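Local atomic coordinates of acidocalcisomal pyrophosphatase (Trypanosoma brucei brucei, PDB entry 5C5V), a protein that probably hydrolyses inorganic pyrophosphate with magnesium as cofactor, and carries an EF-hand region in addition to its pyrophosphatase domain. Residues T162-E167 / P186-H191; G22-D27 / G57-E62; V238-V243 / I262-P267. All blocks are in the same frame, centred on the assembly; numbering follows the deposited sequence.

Interaction 1. Residues T162-E167 / P186-H191. With MG (magnesium ion), chain F; 2PN (imidodiphosphoric acid), chain C.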
loop_
_atom_site.group_PDB
_atom_site.type_symbol
_atom_site.label_atom_id
_atom_site.label_comp_id
_atom_site.label_asym_id
_atom_site.label_seq_id
_atom_site.Cartn_x
_atom_site.Cartn_y
_atom_site.Cartn_z
ATOM N N THR A 162 -10.323 19.674 9.150
ATOM C CA THR A 162 -10.438 20.863 9.987
ATOM C C THR A 162 -11.098 21.986 9.199
ATOM O O THR A 162 -11.317 21.854 7.993
ATOM C CB THR A 162 -9.056 21.313 10.524
ATOM O OG1 THR A 162 -8.251 21.838 9.457
ATOM C CG2 THR A 162 -8.347 20.131 11.180
ATOM N N ARG A 163 -11.415 23.088 9.872
ATOM C CA ARG A 163 -12.084 24.189 9.189
ATOM C C ARG A 163 -11.626 25.606 9.588
ATOM O O ARG A 163 -12.196 26.589 9.109
ATOM C CB ARG A 163 -13.586 24.073 9.403
ATOM C CG ARG A 163 -14.032 24.258 10.836
ATOM C CD ARG A 163 -15.554 24.124 10.924
ATOM N NE ARG A 163 -15.999 22.761 10.648
ATOM C CZ ARG A 163 -17.260 22.425 10.394
ATOM N NH1 ARG A 163 -18.201 23.361 10.377
ATOM N NH2 ARG A 163 -17.590 21.157 10.152
ATOM N N ALA A 164 -10.603 25.718 10.434
ATOM C CA ALA A 164 -9.976 27.027 10.686
ATOM C C ALA A 164 -9.232 27.432 9.423
ATOM O O ALA A 164 -8.378 26.690 8.950
ATOM C CB ALA A 164 -9.036 26.983 11.877
ATOM N N LYS A 165 -9.597 28.575 8.849
ATOM C CA LYS A 165 -9.059 28.973 7.556
ATOM C C LYS A 165 -7.737 29.743 7.691
ATOM O O LYS A 165 -7.696 30.966 7.581
ATOM C CB LYS A 165 -10.087 29.803 6.790
ATOM C CG LYS A 165 -10.144 29.515 5.295
ATOM C CD LYS A 165 -8.946 30.060 4.546
ATOM C CE LYS A 165 -9.037 29.788 3.046
ATOM N NZ LYS A 165 -7.829 30.281 2.295
ATOM N N PHE A 166 -6.662 29.005 7.938
ATOM C CA PHE A 166 -5.342 29.591 7.965
ATOM C C PHE A 166 -4.889 29.886 6.536
ATOM O O PHE A 166 -5.349 29.240 5.596
ATOM C CB PHE A 166 -4.362 28.668 8.667
ATOM C CG PHE A 166 -4.684 28.443 10.112
ATOM C CD1 PHE A 166 -5.154 27.213 10.551
ATOM C CD2 PHE A 166 -4.535 29.462 11.029
ATOM C CE1 PHE A 166 -5.448 27.008 11.882
ATOM C CE2 PHE A 166 -4.819 29.264 12.364
ATOM C CZ PHE A 166 -5.289 28.038 12.795
ATOM N N GLU A 167 -4.016 30.883 6.403
ATOM C CA GLU A 167 -3.528 31.406 5.133
ATOM C C GLU A 167 -2.128 31.977 5.344
ATOM O O GLU A 167 -1.838 32.555 6.391
ATOM C CB GLU A 167 -4.421 32.531 4.599
ATOM C CG GLU A 167 -5.681 32.108 3.875
ATOM C CD GLU A 167 -6.454 33.299 3.291
ATOM O OE1 GLU A 167 -5.971 34.455 3.416
ATOM O OE2 GLU A 167 -7.553 33.076 2.710
ATOM N N PRO A 186 -12.016 35.716 13.520
ATOM C CA PRO A 186 -11.222 34.676 12.849
ATOM C C PRO A 186 -12.120 33.710 12.057
ATOM O O PRO A 186 -13.125 33.246 12.587
ATOM C CB PRO A 186 -10.514 33.972 14.010
ATOM C CG PRO A 186 -10.412 35.028 15.066
ATOM C CD PRO A 186 -11.676 35.833 14.950
ATOM N N ARG A 187 -11.771 33.441 10.800
ATOM C CA ARG A 187 -12.655 32.724 9.883
ATOM C C ARG A 187 -12.620 31.197 10.021
ATOM O O ARG A 187 -11.558 30.572 9.995
ATOM C CB ARG A 187 -12.316 33.126 8.447
ATOM C CG ARG A 187 -13.036 32.367 7.348
ATOM C CD ARG A 187 -12.478 32.770 5.984
ATOM N NE ARG A 187 -13.101 32.063 4.867
ATOM C CZ ARG A 187 -12.586 31.988 3.641
ATOM N NH1 ARG A 187 -11.413 32.552 3.360
ATOM N NH2 ARG A 187 -13.236 31.327 2.690
ATOM N N PHE A 188 -13.803 30.606 10.168
ATOM C CA PHE A 188 -13.969 29.157 10.073
ATOM C C PHE A 188 -14.906 28.868 8.920
ATOM O O PHE A 188 -15.862 29.608 8.713
ATOM C CB PHE A 188 -14.536 28.556 11.362
ATOM C CG PHE A 188 -13.634 28.699 12.556
ATOM C CD1 PHE A 188 -12.829 27.643 12.960
ATOM C CD2 PHE A 188 -13.590 29.885 13.276
ATOM C CE1 PHE A 188 -12.000 27.766 14.051
ATOM C CE2 PHE A 188 -12.769 30.008 14.375
ATOM C CZ PHE A 188 -11.973 28.948 14.761
ATOM N N TYR A 189 -14.634 27.813 8.161
ATOM C CA TYR A 189 -15.566 27.401 7.123
ATOM C C TYR A 189 -16.936 27.127 7.726
ATOM O O TYR A 189 -17.060 26.369 8.687
ATOM C CB TYR A 189 -15.089 26.147 6.417
ATOM C CG TYR A 189 -13.916 26.324 5.511
ATOM C CD1 TYR A 189 -13.828 27.416 4.658
ATOM C CD2 TYR A 189 -12.901 25.377 5.481
ATOM C CE1 TYR A 189 -12.757 27.558 3.817
ATOM C CE2 TYR A 189 -11.827 25.512 4.646
ATOM C CZ TYR A 189 -11.755 26.601 3.818
ATOM O OH TYR A 189 -10.683 26.730 2.970
ATOM N N LYS A 190 -17.964 27.733 7.156
ATOM C CA LYS A 190 -19.313 27.482 7.622
ATOM C C LYS A 190 -19.877 26.227 6.959
ATOM O O LYS A 190 -20.624 25.467 7.581
ATOM C CB LYS A 190 -20.197 28.689 7.339
ATOM C CG LYS A 190 -21.562 28.613 7.947
ATOM C CD LYS A 190 -22.285 29.931 7.733
ATOM C CE LYS A 190 -23.762 29.827 8.066
ATOM N NZ LYS A 190 -24.466 31.067 7.621
ATOM N N HIS A 191 -19.476 25.992 5.713
ATOM C CA HIS A 191 -20.011 24.900 4.906
ATOM C C HIS A 191 -19.743 23.523 5.491
ATOM O O HIS A 191 -20.572 22.623 5.392
ATOM C CB HIS A 191 -19.431 24.968 3.494
ATOM C CG HIS A 191 -19.908 23.877 2.584
ATOM N ND1 HIS A 191 -21.245 23.622 2.361
ATOM C CD2 HIS A 191 -19.222 22.985 1.828
ATOM C CE1 HIS A 191 -21.364 22.612 1.515
ATOM N NE2 HIS A 191 -20.152 22.218 1.167
HETATM MG MG MG F . -8.549 33.790 0.860
HETATM P P1 2PN C . -10.695 31.494 -0.237
HETATM O O1 2PN C . -10.385 32.694 0.694
HETATM O O2 2PN C . -11.050 32.047 -1.643
HETATM O O3 2PN C . -11.827 30.638 0.397
HETATM N N1 2PN C . -9.380 30.525 -0.310
HETATM P P2 2PN C . -7.980 30.908 -1.071
HETATM O O4 2PN C . -7.433 32.291 -0.564
HETATM O O5 2PN C . -8.296 31.018 -2.550
HETATM O O6 2PN C . -6.978 29.868 -0.827
HETATM O O HOH W 1 -18.160 26.331 11.290
HETATM O O HOH W 2 -6.853 35.223 0.853
HETATM O O HOH W 3 -9.398 34.968 -0.673
HETATM O O HOH W 4 -9.635 35.260 1.776
#
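K165 lies over one face of the R187 guanidinium, its CG 3.7 Å above that plane and offset toward the rim, while the edge of the group is turned to the bound imidodiphosphate, with E167 OE2 also near its plane. This is a wall of the pyrophosphatase active site, occupied here by a pyrophosphate analogue. The two long side chains run side by side in the same direction. That of R187 is extended from CG to NE, with CG anti to the backbone N (chi1 174°). It grips one phosphoryl group with two nitrogens: NH1 reaches ligand O1 at 2.9 Å in a nearly straight bond (170°). NH2 reaches ligand O3 at 2.8 Å. NH1 also forms a salt bridge with D180. K165 NZ sits only 4.4 Å from R187 NH1, a repulsion that the anionic ligand and carboxylates would be expected to offset. NZ forms a 2.8 Å salt bridge with E167 OE2, which accepts through its anti lone pair. The same OE2 binds a magnesium ion at 2.2 Å, and ligand O1, O4 and three waters complete its six ligands. Y189 crosses the lysine chain obliquely, CE1 standing 3.6 Å from K165 CG, and its ring also meets W292 edge-to-face. Behind these side chains the backbones are bridged once, at A164 and F188: Y189 N donates to R163 O and K165 N to R187 O, and the F188 ring packs on the A164 methyl. At the outer end R163 pairs with D193 and hydrogen-bonds through NH2 to H191 O of the second subunit. A water in the plane of the R163 guanidinium accepts from NH1 and donates to Y189 O at 2.8 Å.

Interaction 2. Residues G22-D27 / G57-E62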
loop_
_atom_site.group_PDB
_atom_site.type_symbol
_atom_site.label_atom_id
_atom_site.label_comp_id
_atom_site.label_asym_id
_atom_site.label_seq_id
_atom_site.Cartn_x
_atom_site.Cartn_y
_atom_site.Cartn_z
ATOM N N GLY A 22 37.154 8.365 20.478
ATOM C CA GLY A 22 37.097 9.614 21.214
ATOM C C GLY A 22 38.445 10.323 21.291
ATOM O O GLY A 22 38.535 11.440 21.806
ATOM N N TYR A 23 39.498 9.694 20.776
ATOM C CA TYR A 23 40.832 10.295 20.827
ATOM C C TYR A 23 41.718 9.827 19.671
ATOM O O TYR A 23 41.363 8.905 18.936
ATOM C CB TYR A 23 41.503 9.974 22.170
ATOM C CG TYR A 23 41.660 8.492 22.414
ATOM C CD1 TYR A 23 42.854 7.843 22.153
ATOM C CD2 TYR A 23 40.597 7.741 22.906
ATOM C CE1 TYR A 23 42.983 6.478 22.376
ATOM C CE2 TYR A 23 40.714 6.385 23.121
ATOM C CZ TYR A 23 41.901 5.760 22.854
ATOM O OH TYR A 23 42.003 4.405 23.079
ATOM N N LEU A 24 42.868 10.471 19.506
ATOM C CA LEU A 24 43.803 10.083 18.462
ATOM C C LEU A 24 44.860 9.162 19.035
ATOM O O LEU A 24 45.581 9.555 19.954
ATOM C CB LEU A 24 44.481 11.304 17.844
ATOM C CG LEU A 24 43.629 12.227 16.963
ATOM C CD1 LEU A 24 44.459 13.417 16.485
ATOM C CD2 LEU A 24 42.908 11.502 15.814
ATOM N N THR A 25 44.981 7.959 18.485
ATOM C CA THR A 25 46.081 7.071 18.854
ATOM C C THR A 25 47.407 7.694 18.402
ATOM O O THR A 25 47.405 8.647 17.626
ATOM C CB THR A 25 45.907 5.667 18.237
ATOM O OG1 THR A 25 45.995 5.759 16.811
ATOM C CG2 THR A 25 44.530 5.092 18.577
ATOM N N PRO A 26 48.542 7.190 18.907
ATOM C CA PRO A 26 49.825 7.755 18.474
ATOM C C PRO A 26 50.006 7.694 16.957
ATOM O O PRO A 26 50.448 8.675 16.360
ATOM C CB PRO A 26 50.863 6.883 19.200
ATOM C CG PRO A 26 50.140 6.402 20.417
ATOM C CD PRO A 26 48.711 6.191 19.975
ATOM N N ASP A 27 49.694 6.552 16.356
ATOM C CA ASP A 27 49.778 6.390 14.908
ATOM C C ASP A 27 48.893 7.420 14.203
ATOM O O ASP A 27 49.248 7.968 13.163
ATOM C CB ASP A 27 49.337 4.981 14.492
ATOM C CG ASP A 27 50.276 3.893 14.996
ATOM O OD1 ASP A 27 51.483 4.148 15.153
ATOM O OD2 ASP A 27 49.792 2.763 15.223
ATOM N N GLY A 57 47.914 13.782 27.871
ATOM C CA GLY A 57 46.935 12.711 27.853
ATOM C C GLY A 57 46.409 12.425 26.460
ATOM O O GLY A 57 47.126 12.605 25.476
ATOM N N HIS A 58 45.159 11.986 26.371
ATOM C CA HIS A 58 44.581 11.627 25.087
ATOM C C HIS A 58 44.199 12.853 24.279
ATOM O O HIS A 58 43.554 13.773 24.790
ATOM C CB HIS A 58 43.339 10.746 25.276
ATOM C CG HIS A 58 43.631 9.396 25.847
ATOM N ND1 HIS A 58 42.642 8.477 26.126
ATOM C CD2 HIS A 58 44.801 8.799 26.176
ATOM C CE1 HIS A 58 43.189 7.378 26.613
ATOM N NE2 HIS A 58 44.498 7.545 26.649
ATOM N N VAL A 59 44.573 12.856 23.006
ATOM C CA VAL A 59 44.178 13.938 22.119
ATOM C C VAL A 59 42.712 13.788 21.740
ATOM O O VAL A 59 42.385 13.233 20.691
ATOM C CB VAL A 59 45.044 13.974 20.856
ATOM C CG1 VAL A 59 44.635 15.130 19.974
ATOM C CG2 VAL A 59 46.509 14.090 21.234
ATOM N N THR A 60 41.829 14.284 22.600
ATOM C CA THR A 60 40.402 14.305 22.303
ATOM C C THR A 60 40.157 15.309 21.188
ATOM O O THR A 60 41.054 16.062 20.838
ATOM C CB THR A 60 39.575 14.687 23.544
ATOM O OG1 THR A 60 39.880 16.040 23.927
ATOM C CG2 THR A 60 39.916 13.748 24.701
ATOM N N PHE A 61 38.960 15.333 20.616
ATOM C CA PHE A 61 38.713 16.329 19.584
ATOM C C PHE A 61 38.829 17.716 20.202
ATOM O O PHE A 61 39.363 18.650 19.588
ATOM C CB PHE A 61 37.345 16.181 18.924
ATOM C CG PHE A 61 36.974 17.368 18.085
ATOM C CD1 PHE A 61 37.740 17.709 16.981
ATOM C CD2 PHE A 61 35.890 18.163 18.411
ATOM C CE1 PHE A 61 37.428 18.816 16.208
ATOM C CE2 PHE A 61 35.570 19.272 17.641
ATOM C CZ PHE A 61 36.343 19.597 16.536
ATOM N N GLU A 62 38.312 17.835 21.421
ATOM C CA GLU A 62 38.247 19.120 22.103
ATOM C C GLU A 62 39.642 19.702 22.310
ATOM O O GLU A 62 39.835 20.901 22.181
ATOM C CB GLU A 62 37.517 18.980 23.443
ATOM C CG GLU A 62 36.776 20.239 23.889
ATOM C CD GLU A 62 35.767 20.743 22.863
ATOM O OE1 GLU A 62 34.996 19.923 22.322
ATOM O OE2 GLU A 62 35.732 21.971 22.605
#
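Y23, L24 and V59 meet where the short loop strands of two EF-hand-like helix-loop-helix units come together, each strand leading straight into a helix, 26-36 or 61-69. One backbone hydrogen bond crosses: L24 N donates to V59 O over 3.0 Å. It is bent (141° at the hydrogen), and the donor stands above the carbonyl plane. V59 O also receives a CA-H contact from Y23, and G22 O takes one from T60 CA at 3.5 Å.

The side chains make two separate contacts. Y23 and H58 lie side by side, pointing the same way, and their rings stack face to face with centroids 4.3 Å apart and planes at 24°. H58 ND1 sits 3.8 Å above the centre of the Y23 ring, and the two CB atoms touch at 3.7 Å. Y23 CG lies between its backbone N and carbonyl carbon (chi1 60°), which puts it near H58 CB and ND1. In the second contact L24 CD1 meets V59 CG1 at 3.9 Å; L24 also packs on F13 of helix 3-14.

T25 and T60 stand as N-caps, their OG1 atoms accepting from the backbone N of K28 and K63. Two helix-loop-helix units meet here through short loop segments, each giving a buried aliphatic residue, as in paired EF-hands.

Interaction 3. Residues V238-V243 / I262-P267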
loop_
_atom_site.group_PDB
_atom_site.type_symbol
_atom_site.label_atom_id
_atom_site.label_comp_id
_atom_site.label_asym_id
_atom_site.label_seq_id
_atom_site.Cartn_x
_atom_site.Cartn_y
_atom_site.Cartn_z
ATOM N N VAL A 238 5.272 21.352 5.766
ATOM C CA VAL A 238 5.677 21.385 4.366
ATOM C C VAL A 238 6.127 20.002 3.939
ATOM O O VAL A 238 6.939 19.382 4.613
ATOM C CB VAL A 238 6.842 22.397 4.129
ATOM C CG1 VAL A 238 7.199 22.463 2.650
ATOM C CG2 VAL A 238 6.481 23.784 4.674
ATOM N N SER A 239 5.624 19.499 2.822
ATOM C CA SER A 239 6.057 18.176 2.412
ATOM C C SER A 239 6.012 18.005 0.910
ATOM O O SER A 239 5.331 18.743 0.207
ATOM C CB SER A 239 5.210 17.108 3.086
ATOM O OG SER A 239 3.841 17.317 2.778
ATOM N N ALA A 240 6.764 17.025 0.433
ATOM C CA ALA A 240 6.940 16.830 -0.990
ATOM C C ALA A 240 5.718 16.165 -1.590
ATOM O O ALA A 240 5.228 15.152 -1.077
ATOM C CB ALA A 240 8.194 15.999 -1.256
ATOM N N VAL A 241 5.205 16.745 -2.667
ATOM C CA VAL A 241 4.023 16.184 -3.304
ATOM C C VAL A 241 4.221 16.018 -4.794
ATOM O O VAL A 241 5.108 16.620 -5.404
ATOM C CB VAL A 241 2.755 17.048 -3.077
ATOM C CG1 VAL A 241 2.501 17.263 -1.597
ATOM C CG2 VAL A 241 2.845 18.364 -3.838
ATOM N N LYS A 242 3.371 15.178 -5.363
ATOM C CA LYS A 242 3.315 14.916 -6.789
ATOM C C LYS A 242 2.041 15.517 -7.358
ATOM O O LYS A 242 0.956 15.234 -6.876
ATOM C CB LYS A 242 3.361 13.411 -7.058
ATOM C CG LYS A 242 3.140 13.047 -8.504
ATOM C CD LYS A 242 3.707 11.678 -8.824
ATOM C CE LYS A 242 2.669 10.597 -8.703
ATOM N NZ LYS A 242 3.244 9.307 -9.217
ATOM N N VAL A 243 2.179 16.344 -8.382
ATOM C CA VAL A 243 1.046 17.007 -9.009
ATOM C C VAL A 243 0.328 16.076 -9.993
ATOM O O VAL A 243 0.974 15.446 -10.829
ATOM C CB VAL A 243 1.512 18.279 -9.739
ATOM C CG1 VAL A 243 0.488 18.727 -10.776
ATOM C CG2 VAL A 243 1.841 19.377 -8.734
ATOM N N ILE A 262 -0.733 14.725 -4.605
ATOM C CA ILE A 262 -0.668 13.729 -3.546
ATOM C C ILE A 262 0.736 13.598 -2.985
ATOM O O ILE A 262 1.719 13.621 -3.719
ATOM C CB ILE A 262 -1.148 12.340 -4.022
ATOM C CG1 ILE A 262 -1.173 11.368 -2.838
ATOM C CG2 ILE A 262 -0.278 11.811 -5.154
ATOM C CD1 ILE A 262 -1.835 10.060 -3.151
ATOM N N SER A 263 0.800 13.460 -1.667
ATOM C CA SER A 263 2.049 13.293 -0.949
ATOM C C SER A 263 2.900 12.148 -1.480
ATOM O O SER A 263 2.417 11.036 -1.678
ATOM C CB SER A 263 1.760 13.058 0.537
ATOM O OG SER A 263 2.925 12.584 1.192
ATOM N N HIS A 264 4.179 12.412 -1.682
ATOM C CA HIS A 264 5.103 11.377 -2.105
ATOM C C HIS A 264 5.282 10.323 -1.018
ATOM O O HIS A 264 5.926 9.315 -1.247
ATOM C CB HIS A 264 6.461 11.989 -2.473
ATOM C CG HIS A 264 6.555 12.446 -3.894
ATOM N ND1 HIS A 264 6.783 11.580 -4.944
ATOM C CD2 HIS A 264 6.442 13.679 -4.444
ATOM C CE1 HIS A 264 6.818 12.261 -6.076
ATOM N NE2 HIS A 264 6.612 13.537 -5.801
ATOM N N ASN A 265 4.716 10.565 0.164
ATOM C CA ASN A 265 4.759 9.599 1.263
ATOM C C ASN A 265 3.519 8.727 1.409
ATOM O O ASN A 265 3.488 7.830 2.255
ATOM C CB ASN A 265 4.999 10.323 2.580
ATOM C CG ASN A 265 6.439 10.603 2.797
ATOM O OD1 ASN A 265 7.292 9.826 2.343
ATOM N ND2 ASN A 265 6.752 11.729 3.458
ATOM N N ASP A 266 2.496 8.998 0.611
ATOM C CA ASP A 266 1.287 8.189 0.649
ATOM C C ASP A 266 1.558 6.828 0.006
ATOM O O ASP A 266 2.304 6.734 -0.975
ATOM C CB ASP A 266 0.116 8.886 -0.057
ATOM C CG ASP A 266 -1.237 8.267 0.299
ATOM O OD1 ASP A 266 -1.885 8.744 1.259
ATOM O OD2 ASP A 266 -1.673 7.306 -0.379
ATOM N N PRO A 267 0.954 5.770 0.576
ATOM C CA PRO A 267 1.075 4.374 0.122
ATOM C C PRO A 267 0.650 4.164 -1.326
ATOM O O PRO A 267 1.139 3.230 -1.955
ATOM C CB PRO A 267 0.149 3.609 1.081
ATOM C CG PRO A 267 0.167 4.442 2.338
ATOM C CD PRO A 267 0.204 5.874 1.840
#
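A chi1 of -87° brings H264 CG toward A240, and a chi2 of -79° turns the ring's CD2 and NE2 side to the backbone of V241 and K242. K242, with CG anti to its own backbone N (chi1 173°), crosses the histidine at about a right angle. The closest approach of the imidazole is H264 CD2 on V241 C, 3.2 Å; A240 C and V241 N lie at the ring's edge, in its plane. H264 NE2 comes 3.5 Å from K242 CB and is hydrogen-bonded to N150 O, which would help hold the ring's rotation. The lysine then bends at chi3, and NZ binds C269 O.

These residues belong to the antiparallel hairpin of strands 238-251 and 254-263, part of the mixed sheet of the pyrophosphatase domain. K242 and I262 form a hydrogen-bonded pair, with K242 N to I262 O at 2.8 Å and I262 N to K242 O at 2.9 Å. V241 and S263 are a non-hydrogen-bonded pair, V241 CB resting 3.6 Å from I262 O.

Past S263 the second strand ends, yet H264 N still donates to A240 O at 3.0 Å. There the chain swings into a type I turn from S263 to D266, and S263 OG accepts from N265 N at 2.9 Å in an ST turn.

How the interactions relate
Interactions 1 and 3 share the pyrophosphatase domain, their centres 23 Å apart and their nearest atoms about 12 Å apart, so they do not touch. Interaction 1 holds K165, E167 and R187 of the imidodiphosphate pocket. Interaction 3 belongs to the mixed seven-stranded sheet, farther from the ligand: the side chain of V241 is about 12 Å from that of D224, a magnesium ligand, whereas the side chain of K165 is about 6 Å from the same aspartate. Interaction 2 stands apart in the N-terminal EF-hand region, its centre 59 Å from that of interaction 1 and 46 Å from that of interaction 3. Along the chain the order is 2, 1, 3, each closing before the next opens.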